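Local coordinates for mandelate racemase/muconate lactonizing enzyme-like protein (Rubrobacter xylanophilus DSM 9941, PDB 2QQ6) that probably works as a magnesium-dependent lyase of the enolase superfamily, its metal held by carboxylates in a barrel-shaped C-terminal domain, at residues R120-L124 against G367-E373; R163-K169 against E343-I347; H138-L144 against D171-T176. All coordinates share one frame; numbering follows the deposited sequence.

Interaction 1: R120-L124 against G367-E373; sequences RRVRL and GHIELTE
The guanidinium of R121 lies flat on the imidazole of H368, on one face of a short antiparallel ladder between strands 121-124 and 368-370. The backbones are joined in both directions at the hydrogen-bonded pair V122-I369, where V122 N reaches I369 O at 2.8 Å. L124 N to G367 O and L371 N to R120 O extend the ladder at its two ends.

R121 can be followed outward along its chain. Its CB and CG run alongside the carboxylate of E370, its non-hydrogen-bonded partner, CG 3.6 Å from OE2. With CG set between the backbone N and the carbonyl carbon (chi1 77°) and the chain extended from there to NE, CD passes E370 OE1 at 3.2 Å. NE then arrives above CG and ND1 of H368, CZ lies 3.5 Å from H368 CD2, and NH2 is over the CD2-NE2 side of the ring. Guanidinium and imidazole thus overlap, centres 3.7 Å apart and planes at 24°. E370 OE1 stands near the guanidinium plane, beyond salt-bridge range. The ring of H368 also meets R123 CB through CE1.

On the other face V122 and I369 are apolar and buried, and helix 323-334 covers both. L124, also buried, brings CD1 to 3.8 Å from I369 CG1. Past the strands, R120 NH2 and E373 OE2 form a 2.7 Å salt bridge, which R112 shares.

One face of this ladder at the start of barrel strand 121-127 is therefore polar and partly solvent-facing and carries the R121-H368 stack, with the R120-E373 salt bridge beyond the strand ends, while the other is sealed into the hydrophobic layer between barrel and helix.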
loop_
_atom_site.group_PDB
_atom_site.type_symbol
_atom_site.label_atom_id
_atom_site.label_comp_id
_atom_site.label_asym_id
_atom_site.label_seq_id
_atom_site.Cartn_x
_atom_site.Cartn_y
_atom_site.Cartn_z
ATOM N N ARG B 120 29.759 -16.525 -0.394
ATOM C CA ARG B 120 30.314 -15.293 0.162
ATOM C C ARG B 120 30.305 -14.106 -0.803
ATOM O O ARG B 120 30.291 -12.955 -0.369
ATOM C CB ARG B 120 31.735 -15.538 0.657
ATOM C CG ARG B 120 32.110 -14.667 1.854
ATOM C CD ARG B 120 31.535 -15.223 3.164
ATOM N NE ARG B 120 32.605 -15.614 4.086
ATOM C CZ ARG B 120 32.432 -16.410 5.145
ATOM N NH1 ARG B 120 31.223 -16.904 5.417
ATOM N NH2 ARG B 120 33.463 -16.719 5.938
ATOM N N ARG B 121 30.327 -14.377 -2.105
ATOM C CA ARG B 121 30.295 -13.297 -3.086
ATOM C C ARG B 121 29.118 -13.502 -4.029
ATOM O O ARG B 121 28.939 -14.594 -4.592
ATOM C CB ARG B 121 31.597 -13.229 -3.877
ATOM C CG ARG B 121 31.766 -14.277 -4.951
ATOM C CD ARG B 121 33.045 -13.981 -5.726
ATOM N NE ARG B 121 32.986 -14.418 -7.118
ATOM C CZ ARG B 121 33.686 -13.848 -8.092
ATOM N NH1 ARG B 121 34.486 -12.828 -7.814
ATOM N NH2 ARG B 121 33.582 -14.285 -9.342
ATOM N N VAL B 122 28.329 -12.435 -4.193
ATOM C CA VAL B 122 27.130 -12.461 -5.022
ATOM C C VAL B 122 27.214 -11.745 -6.369
ATOM O O VAL B 122 27.682 -10.610 -6.491
ATOM C CB VAL B 122 25.904 -11.917 -4.235
ATOM C CG1 VAL B 122 26.110 -12.151 -2.745
ATOM C CG2 VAL B 122 25.654 -10.437 -4.547
ATOM N N ARG B 123 26.715 -12.441 -7.379
ATOM C CA ARG B 123 26.702 -11.961 -8.746
ATOM C C ARG B 123 25.568 -10.979 -9.025
ATOM O O ARG B 123 24.441 -11.146 -8.550
ATOM C CB ARG B 123 26.607 -13.168 -9.665
ATOM C CG ARG B 123 26.408 -12.867 -11.101
ATOM C CD ARG B 123 26.035 -14.152 -11.773
ATOM N NE ARG B 123 25.650 -13.948 -13.157
ATOM C CZ ARG B 123 25.050 -14.870 -13.896
ATOM N NH1 ARG B 123 24.770 -16.056 -13.368
ATOM N NH2 ARG B 123 24.737 -14.608 -15.158
ATOM N N LEU B 124 25.883 -9.958 -9.811
ATOM C CA LEU B 124 24.916 -8.925 -10.167
ATOM C C LEU B 124 24.558 -8.980 -11.637
ATOM O O LEU B 124 25.128 -9.766 -12.397
ATOM C CB LEU B 124 25.502 -7.546 -9.895
ATOM C CG LEU B 124 26.006 -7.253 -8.498
ATOM C CD1 LEU B 124 26.895 -6.040 -8.564
ATOM C CD2 LEU B 124 24.840 -7.046 -7.552
ATOM N N GLY B 367 31.279 -7.446 -11.695
ATOM C CA GLY B 367 29.933 -8.001 -11.706
ATOM C C GLY B 367 29.562 -8.834 -10.499
ATOM O O GLY B 367 28.595 -9.605 -10.523
ATOM N N HIS B 368 30.344 -8.676 -9.440
ATOM C CA HIS B 368 30.115 -9.399 -8.206
ATOM C C HIS B 368 30.306 -8.487 -7.001
ATOM O O HIS B 368 30.913 -7.420 -7.097
ATOM C CB HIS B 368 31.095 -10.563 -8.083
ATOM C CG HIS B 368 30.826 -11.694 -9.023
ATOM N ND1 HIS B 368 29.824 -12.618 -8.812
ATOM C CD2 HIS B 368 31.458 -12.080 -10.155
ATOM C CE1 HIS B 368 29.856 -13.528 -9.771
ATOM N NE2 HIS B 368 30.839 -13.223 -10.597
ATOM N N ILE B 369 29.764 -8.905 -5.864
ATOM C CA ILE B 369 29.947 -8.171 -4.622
ATOM C C ILE B 369 30.464 -9.211 -3.641
ATOM O O ILE B 369 29.817 -10.239 -3.450
ATOM C CB ILE B 369 28.637 -7.567 -4.098
ATOM C CG1 ILE B 369 28.231 -6.375 -4.974
ATOM C CG2 ILE B 369 28.815 -7.126 -2.650
ATOM C CD1 ILE B 369 27.104 -5.539 -4.390
ATOM N N GLU B 370 31.637 -8.962 -3.058
ATOM C CA GLU B 370 32.245 -9.882 -2.099
ATOM C C GLU B 370 31.838 -9.444 -0.706
ATOM O O GLU B 370 31.871 -8.255 -0.400
ATOM C CB GLU B 370 33.763 -9.824 -2.222
ATOM C CG GLU B 370 34.500 -11.052 -1.710
ATOM C CD GLU B 370 34.403 -12.222 -2.679
ATOM O OE1 GLU B 370 34.731 -12.037 -3.877
ATOM O OE2 GLU B 370 33.999 -13.324 -2.243
ATOM N N LEU B 371 31.470 -10.393 0.146
ATOM C CA LEU B 371 31.053 -10.027 1.486
ATOM C C LEU B 371 32.015 -10.405 2.597
ATOM O O LEU B 371 32.487 -11.540 2.706
ATOM C CB LEU B 371 29.649 -10.564 1.787
ATOM C CG LEU B 371 28.553 -9.500 1.606
ATOM C CD1 LEU B 371 27.199 -10.019 2.078
ATOM C CD2 LEU B 371 28.941 -8.254 2.414
ATOM N N THR B 372 32.279 -9.396 3.417
ATOM C CA THR B 372 33.181 -9.453 4.552
ATOM C C THR B 372 32.558 -10.109 5.773
ATOM O O THR B 372 31.380 -10.469 5.764
ATOM C CB THR B 372 33.604 -8.025 4.950
ATOM O OG1 THR B 372 33.974 -8.003 6.332
ATOM C CG2 THR B 372 32.447 -7.040 4.720
ATOM N N GLU B 373 33.367 -10.257 6.820
ATOM C CA GLU B 373 32.911 -10.824 8.085
ATOM C C GLU B 373 32.757 -9.692 9.108
ATOM O O GLU B 373 32.573 -9.919 10.307
ATOM C CB GLU B 373 33.893 -11.886 8.589
ATOM C CG GLU B 373 33.978 -13.094 7.665
ATOM C CD GLU B 373 34.238 -14.399 8.408
ATOM O OE1 GLU B 373 35.274 -14.499 9.100
ATOM O OE2 GLU B 373 33.402 -15.328 8.296
#

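Interaction 2: R163-K169 against E343-I347; sequences RGFDAIK and EWHAI
The rings of F165 and W344 lie nearly parallel, planes 7° apart, but are slid so far that they barely overlap: their six-membered rings are 5.4 Å apart between centroids, and F165 CZ touches W344 CE3 at 3.4 Å. One face of the indole is backed by its own chain, at A346 C and I347 N. At its edge, in plane, comes R163 NH2, 3.7 Å from W344 CH2. The guanidinium is turned 74° to the indole, so the ring's rim meets a guanidinium face, while I347 CD1 approaches R163 NE at 3.4 Å. W344 CG is anti to the backbone N (chi1 -178°), which swings the indole across to F165; W352 adds an edge-to-face neighbour. Putting an alanine at W344 would probably open a gap beside F165 and leave the R163 guanidinium without its aromatic support.

Away from the aromatic pair, the extended K169 forms a long salt bridge with E343, NZ to OE2 3.8 Å. Its stronger partner is E242, a magnesium ligand, and E343 OE1 accepts from N319 N. Aromatic packing thus joins these barrel segments next to a charged centre, where the K169 side chain comes within about 3 Å of the magnesium ion (nearest atoms).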
loop_
_atom_site.group_PDB
_atom_site.type_symbol
_atom_site.label_atom_id
_atom_site.label_comp_id
_atom_site.label_asym_id
_atom_site.label_seq_id
_atom_site.Cartn_x
_atom_site.Cartn_y
_atom_site.Cartn_z
ATOM N N ARG B 163 32.692 -3.816 -18.365
ATOM C CA ARG B 163 32.665 -3.484 -16.947
ATOM C C ARG B 163 32.794 -4.721 -16.070
ATOM O O ARG B 163 33.054 -4.607 -14.868
ATOM C CB ARG B 163 31.366 -2.767 -16.614
ATOM C CG ARG B 163 31.389 -1.277 -16.858
ATOM C CD ARG B 163 31.719 -0.550 -15.569
ATOM N NE ARG B 163 30.937 0.674 -15.428
ATOM C CZ ARG B 163 30.691 1.261 -14.259
ATOM N NH1 ARG B 163 31.170 0.725 -13.139
ATOM N NH2 ARG B 163 29.965 2.377 -14.205
ATOM N N GLY B 164 32.588 -5.896 -16.667
ATOM C CA GLY B 164 32.711 -7.139 -15.925
ATOM C C GLY B 164 31.421 -7.881 -15.664
ATOM O O GLY B 164 31.386 -8.792 -14.839
ATOM N N PHE B 165 30.360 -7.500 -16.363
ATOM C CA PHE B 165 29.071 -8.156 -16.181
ATOM C C PHE B 165 28.769 -9.181 -17.269
ATOM O O PHE B 165 29.249 -9.071 -18.394
ATOM C CB PHE B 165 27.952 -7.121 -16.150
ATOM C CG PHE B 165 28.021 -6.191 -14.979
ATOM C CD1 PHE B 165 28.954 -5.167 -14.944
ATOM C CD2 PHE B 165 27.129 -6.323 -13.919
ATOM C CE1 PHE B 165 28.994 -4.280 -13.869
ATOM C CE2 PHE B 165 27.161 -5.443 -12.838
ATOM C CZ PHE B 165 28.092 -4.419 -12.814
ATOM N N ASP B 166 27.968 -10.180 -16.927
ATOM C CA ASP B 166 27.599 -11.213 -17.880
ATOM C C ASP B 166 26.089 -11.458 -17.785
ATOM O O ASP B 166 25.584 -12.527 -18.126
ATOM C CB ASP B 166 28.382 -12.481 -17.578
ATOM C CG ASP B 166 28.022 -13.067 -16.235
ATOM O OD1 ASP B 166 27.803 -12.278 -15.274
ATOM O OD2 ASP B 166 27.961 -14.314 -16.131
ATOM N N ALA B 167 25.390 -10.431 -17.311
ATOM C CA ALA B 167 23.945 -10.434 -17.155
ATOM C C ALA B 167 23.449 -9.005 -17.424
ATOM O O ALA B 167 23.751 -8.069 -16.680
ATOM C CB ALA B 167 23.575 -10.874 -15.756
ATOM N N ILE B 168 22.680 -8.851 -18.494
ATOM C CA ILE B 168 22.165 -7.556 -18.903
ATOM C C ILE B 168 20.645 -7.450 -18.841
ATOM O O ILE B 168 19.957 -8.426 -19.114
ATOM C CB ILE B 168 22.637 -7.274 -20.351
ATOM C CG1 ILE B 168 23.976 -6.544 -20.321
ATOM C CG2 ILE B 168 21.602 -6.475 -21.115
ATOM C CD1 ILE B 168 25.034 -7.242 -19.498
ATOM N N LYS B 169 20.125 -6.272 -18.490
ATOM C CA LYS B 169 18.674 -6.054 -18.456
ATOM C C LYS B 169 18.285 -4.916 -19.404
ATOM O O LYS B 169 18.937 -3.875 -19.431
ATOM C CB LYS B 169 18.191 -5.719 -17.046
ATOM C CG LYS B 169 16.668 -5.519 -16.934
ATOM C CD LYS B 169 16.294 -5.086 -15.514
ATOM C CE LYS B 169 14.799 -5.242 -15.216
ATOM N NZ LYS B 169 14.496 -5.134 -13.753
ATOM N N GLU B 343 20.200 -7.171 -8.921
ATOM C CA GLU B 343 20.212 -6.079 -9.870
ATOM C C GLU B 343 21.038 -4.884 -9.442
ATOM O O GLU B 343 21.126 -4.554 -8.258
ATOM C CB GLU B 343 18.788 -5.602 -10.147
ATOM C CG GLU B 343 18.722 -4.204 -10.751
ATOM C CD GLU B 343 17.329 -3.811 -11.195
ATOM O OE1 GLU B 343 16.354 -4.264 -10.561
ATOM O OE2 GLU B 343 17.209 -3.037 -12.172
ATOM N N TRP B 344 21.655 -4.250 -10.434
ATOM C CA TRP B 344 22.427 -3.037 -10.228
ATOM C C TRP B 344 21.813 -2.127 -11.283
ATOM O O TRP B 344 21.693 -2.505 -12.449
ATOM C CB TRP B 344 23.922 -3.256 -10.483
ATOM C CG TRP B 344 24.731 -2.008 -10.214
ATOM C CD1 TRP B 344 24.687 -1.224 -9.089
ATOM C CD2 TRP B 344 25.681 -1.388 -11.092
ATOM N NE1 TRP B 344 25.545 -0.158 -9.216
ATOM C CE2 TRP B 344 26.168 -0.234 -10.436
ATOM C CE3 TRP B 344 26.169 -1.695 -12.370
ATOM C CZ2 TRP B 344 27.121 0.612 -11.014
ATOM C CZ3 TRP B 344 27.116 -0.854 -12.944
ATOM C CH2 TRP B 344 27.581 0.285 -12.266
ATOM N N HIS B 345 21.401 -0.939 -10.864
ATOM C CA HIS B 345 20.747 0.007 -11.755
ATOM C C HIS B 345 21.527 1.325 -11.790
ATOM O O HIS B 345 20.963 2.374 -12.103
ATOM C CB HIS B 345 19.320 0.223 -11.225
ATOM C CG HIS B 345 18.378 0.858 -12.201
ATOM N ND1 HIS B 345 18.484 2.173 -12.603
ATOM C CD2 HIS B 345 17.278 0.364 -12.823
ATOM C CE1 HIS B 345 17.492 2.462 -13.430
ATOM N NE2 HIS B 345 16.747 1.381 -13.580
ATOM N N ALA B 346 22.828 1.278 -11.491
ATOM C CA ALA B 346 23.628 2.505 -11.458
ATOM C C ALA B 346 24.828 2.587 -12.402
ATOM O O ALA B 346 25.812 3.267 -12.105
ATOM C CB ALA B 346 24.088 2.765 -10.038
ATOM N N ILE B 347 24.742 1.914 -13.542
ATOM C CA ILE B 347 25.830 1.921 -14.508
ATOM C C ILE B 347 26.034 3.339 -15.051
ATOM O O ILE B 347 27.098 3.678 -15.556
ATOM C CB ILE B 347 25.512 0.934 -15.675
ATOM C CG1 ILE B 347 26.782 0.232 -16.149
ATOM C CG2 ILE B 347 24.863 1.667 -16.840
ATOM C CD1 ILE B 347 27.834 1.141 -16.729
#

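Interaction 3: H138-L144 against D171-T176; sequences HHIEGGL and DVDDIT
Water 1 is gripped by three groups between H138 and the 171-176 loop: H138 ND1 at 2.7 Å, D173 OD2, to which the water donates, at 3.1 Å, and the backbone N of I175, which donates to it. Beside this bridge T176 CG2 sits over a face of the H138 ring, a CH-pi contact 4.3 Å from the centroid, and I175 CB lies near CE1. The imidazole is thus engaged at a nitrogen and across one face.

H139 reaches deeper. Its NE2 donates to D171 OD2 at 2.9 Å, a nearly straight bond (167°) lying in the imidazole plane, although it meets the carboxylate from above the carboxylate's own plane. With CG anti to the carbonyl carbon (chi1 -55°), the ring is turned into the 171-176 loop. On its other nitrogen, ND1 meets water 2, also in the ring plane, and this water donates to D174 OD1 at 2.8 Å. Bonds at both nitrogens should fix the rotation of the imidazole. D173 lies across the ring edge, its OD1 3.3 Å from H139 CE1; that OD1 is hydrogen-bonded to H218, and its OD2 forms a salt bridge with R220 as well as taking water 1.

Nearer helix 149-162 the contact changes character. Lacking a side chain, G143 lets the carboxylate of D174 lie along its backbone, OD2 3.6 Å from G143 C. L144 CB packs on D174 CB at 3.7 Å, with M196 and R199 of helix 190-207 against the leucine.

The two loops following barrel strands 121-127 and 167-171 are therefore joined mainly by histidine, carboxylate and water. D171 also neighbours the magnesium ligand D216, so the H139 bond links the loop 138-144 to the surroundings of the metal site and probably helps to orient the D171 carboxylate.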
loop_
_atom_site.group_PDB
_atom_site.type_symbol
_atom_site.label_atom_id
_atom_site.label_comp_id
_atom_site.label_asym_id
_atom_site.label_seq_id
_atom_site.Cartn_x
_atom_site.Cartn_y
_atom_site.Cartn_z
ATOM N N HIS B 138 8.818 5.610 -17.585
ATOM C CA HIS B 138 8.644 5.931 -18.996
ATOM C C HIS B 138 9.980 6.405 -19.571
ATOM O O HIS B 138 10.863 6.843 -18.828
ATOM C CB HIS B 138 7.548 6.971 -19.152
ATOM C CG HIS B 138 6.177 6.401 -18.971
ATOM N ND1 HIS B 138 5.659 5.441 -19.815
ATOM C CD2 HIS B 138 5.233 6.620 -18.027
ATOM C CE1 HIS B 138 4.456 5.093 -19.397
ATOM N NE2 HIS B 138 4.172 5.793 -18.313
ATOM N N HIS B 139 10.147 6.302 -20.883
ATOM C CA HIS B 139 11.422 6.678 -21.471
ATOM C C HIS B 139 11.494 8.079 -22.015
ATOM O O HIS B 139 10.783 8.450 -22.948
ATOM C CB HIS B 139 11.822 5.645 -22.517
ATOM C CG HIS B 139 11.848 4.254 -21.968
ATOM N ND1 HIS B 139 10.702 3.508 -21.791
ATOM C CD2 HIS B 139 12.859 3.523 -21.444
ATOM C CE1 HIS B 139 11.005 2.378 -21.178
ATOM N NE2 HIS B 139 12.306 2.363 -20.955
ATOM N N ILE B 140 12.388 8.836 -21.389
ATOM C CA ILE B 140 12.655 10.240 -21.669
ATOM C C ILE B 140 13.329 10.560 -23.004
ATOM O O ILE B 140 14.045 9.732 -23.573
ATOM C CB ILE B 140 13.532 10.817 -20.540
ATOM C CG1 ILE B 140 14.887 10.091 -20.528
ATOM C CG2 ILE B 140 12.820 10.654 -19.198
ATOM C CD1 ILE B 140 15.786 10.445 -19.366
ATOM N N GLU B 141 13.085 11.784 -23.474
ATOM C CA GLU B 141 13.647 12.335 -24.707
ATOM C C GLU B 141 13.723 11.397 -25.906
ATOM O O GLU B 141 14.805 11.181 -26.470
ATOM C CB GLU B 141 15.040 12.915 -24.422
ATOM C CG GLU B 141 16.086 11.906 -23.945
ATOM C CD GLU B 141 17.408 12.566 -23.550
ATOM O OE1 GLU B 141 17.408 13.386 -22.603
ATOM O OE2 GLU B 141 18.446 12.263 -24.188
ATOM N N GLY B 142 12.568 10.859 -26.300
ATOM C CA GLY B 142 12.524 9.956 -27.439
ATOM C C GLY B 142 11.929 8.570 -27.208
ATOM O O GLY B 142 10.845 8.272 -27.729
ATOM N N GLY B 143 12.641 7.726 -26.451
ATOM C CA GLY B 143 12.183 6.374 -26.165
ATOM C C GLY B 143 12.532 5.380 -27.265
ATOM O O GLY B 143 13.007 5.786 -28.318
ATOM N N LEU B 144 12.304 4.088 -27.018
ATOM C CA LEU B 144 12.576 3.013 -27.989
ATOM C C LEU B 144 12.953 3.503 -29.389
ATOM O O LEU B 144 14.125 3.760 -29.659
ATOM C CB LEU B 144 11.356 2.058 -28.079
ATOM C CG LEU B 144 11.158 0.977 -29.165
ATOM C CD1 LEU B 144 12.346 0.041 -29.272
ATOM C CD2 LEU B 144 9.912 0.192 -28.813
ATOM N N ASP B 171 14.872 -2.639 -21.560
ATOM C CA ASP B 171 13.470 -2.240 -21.687
ATOM C C ASP B 171 13.005 -2.326 -23.121
ATOM O O ASP B 171 13.817 -2.273 -24.036
ATOM C CB ASP B 171 13.250 -0.803 -21.229
ATOM C CG ASP B 171 13.544 -0.604 -19.766
ATOM O OD1 ASP B 171 13.420 -1.583 -18.994
ATOM O OD2 ASP B 171 13.876 0.539 -19.384
ATOM N N VAL B 172 11.695 -2.431 -23.315
ATOM C CA VAL B 172 11.131 -2.513 -24.658
ATOM C C VAL B 172 9.742 -1.888 -24.763
ATOM O O VAL B 172 8.993 -2.178 -25.699
ATOM C CB VAL B 172 11.059 -3.976 -25.165
ATOM C CG1 VAL B 172 12.447 -4.566 -25.224
ATOM C CG2 VAL B 172 10.174 -4.806 -24.266
ATOM N N ASP B 173 9.413 -1.027 -23.804
ATOM C CA ASP B 173 8.126 -0.340 -23.792
ATOM C C ASP B 173 8.261 1.172 -24.053
ATOM O O ASP B 173 9.119 1.852 -23.483
ATOM C CB ASP B 173 7.384 -0.588 -22.459
ATOM C CG ASP B 173 8.102 0.010 -21.246
ATOM O OD1 ASP B 173 9.248 -0.392 -20.978
ATOM O OD2 ASP B 173 7.517 0.870 -20.550
ATOM N N ASP B 174 7.400 1.685 -24.926
ATOM C CA ASP B 174 7.394 3.100 -25.274
ATOM C C ASP B 174 5.936 3.535 -25.459
ATOM O O ASP B 174 5.519 3.917 -26.553
ATOM C CB ASP B 174 8.208 3.304 -26.561
ATOM C CG ASP B 174 8.613 4.749 -26.782
ATOM O OD1 ASP B 174 8.558 5.541 -25.818
ATOM O OD2 ASP B 174 8.999 5.086 -27.923
ATOM N N ILE B 175 5.171 3.463 -24.369
ATOM C CA ILE B 175 3.748 3.819 -24.355
ATOM C C ILE B 175 3.492 5.279 -24.749
ATOM O O ILE B 175 2.393 5.644 -25.190
ATOM C CB ILE B 175 3.134 3.533 -22.948
ATOM C CG1 ILE B 175 2.865 2.040 -22.792
ATOM C CG2 ILE B 175 1.811 4.251 -22.769
ATOM C CD1 ILE B 175 4.062 1.166 -23.002
ATOM N N THR B 176 4.521 6.103 -24.592
ATOM C CA THR B 176 4.440 7.517 -24.915
ATOM C C THR B 176 5.130 7.768 -26.248
ATOM O O THR B 176 5.300 8.911 -26.664
ATOM C CB THR B 176 5.142 8.348 -23.856
ATOM O OG1 THR B 176 6.528 7.992 -23.830
ATOM C CG2 THR B 176 4.551 8.079 -22.495
HETATM O O HOH W 1 6.827 3.711 -21.563
HETATM O O HOH W 2 8.576 5.066 -23.035
#

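Interactions 1 and 2 share the barrel sheet, in which strand 121-127 runs between 167-171 and 342-344 and also pairs with 368-370; their centres are 14 Å apart, and they touch where G367 packs on F165 and L124 on A167. Interaction 3 lies in loops beyond the C-terminal ends of 121-127 and 167-171, centred 20 Å from interaction 2 and 33 Å from interaction 1. Along the chain, interaction 1 spans both others, while the segments of 2 and 3 alternate, 163-169 followed after one residue by 171-176. Interaction 1 thus lies toward the N-terminal end of strand 121-127, whereas interactions 2 and 3 both reach the magnesium region, through K169 and D171.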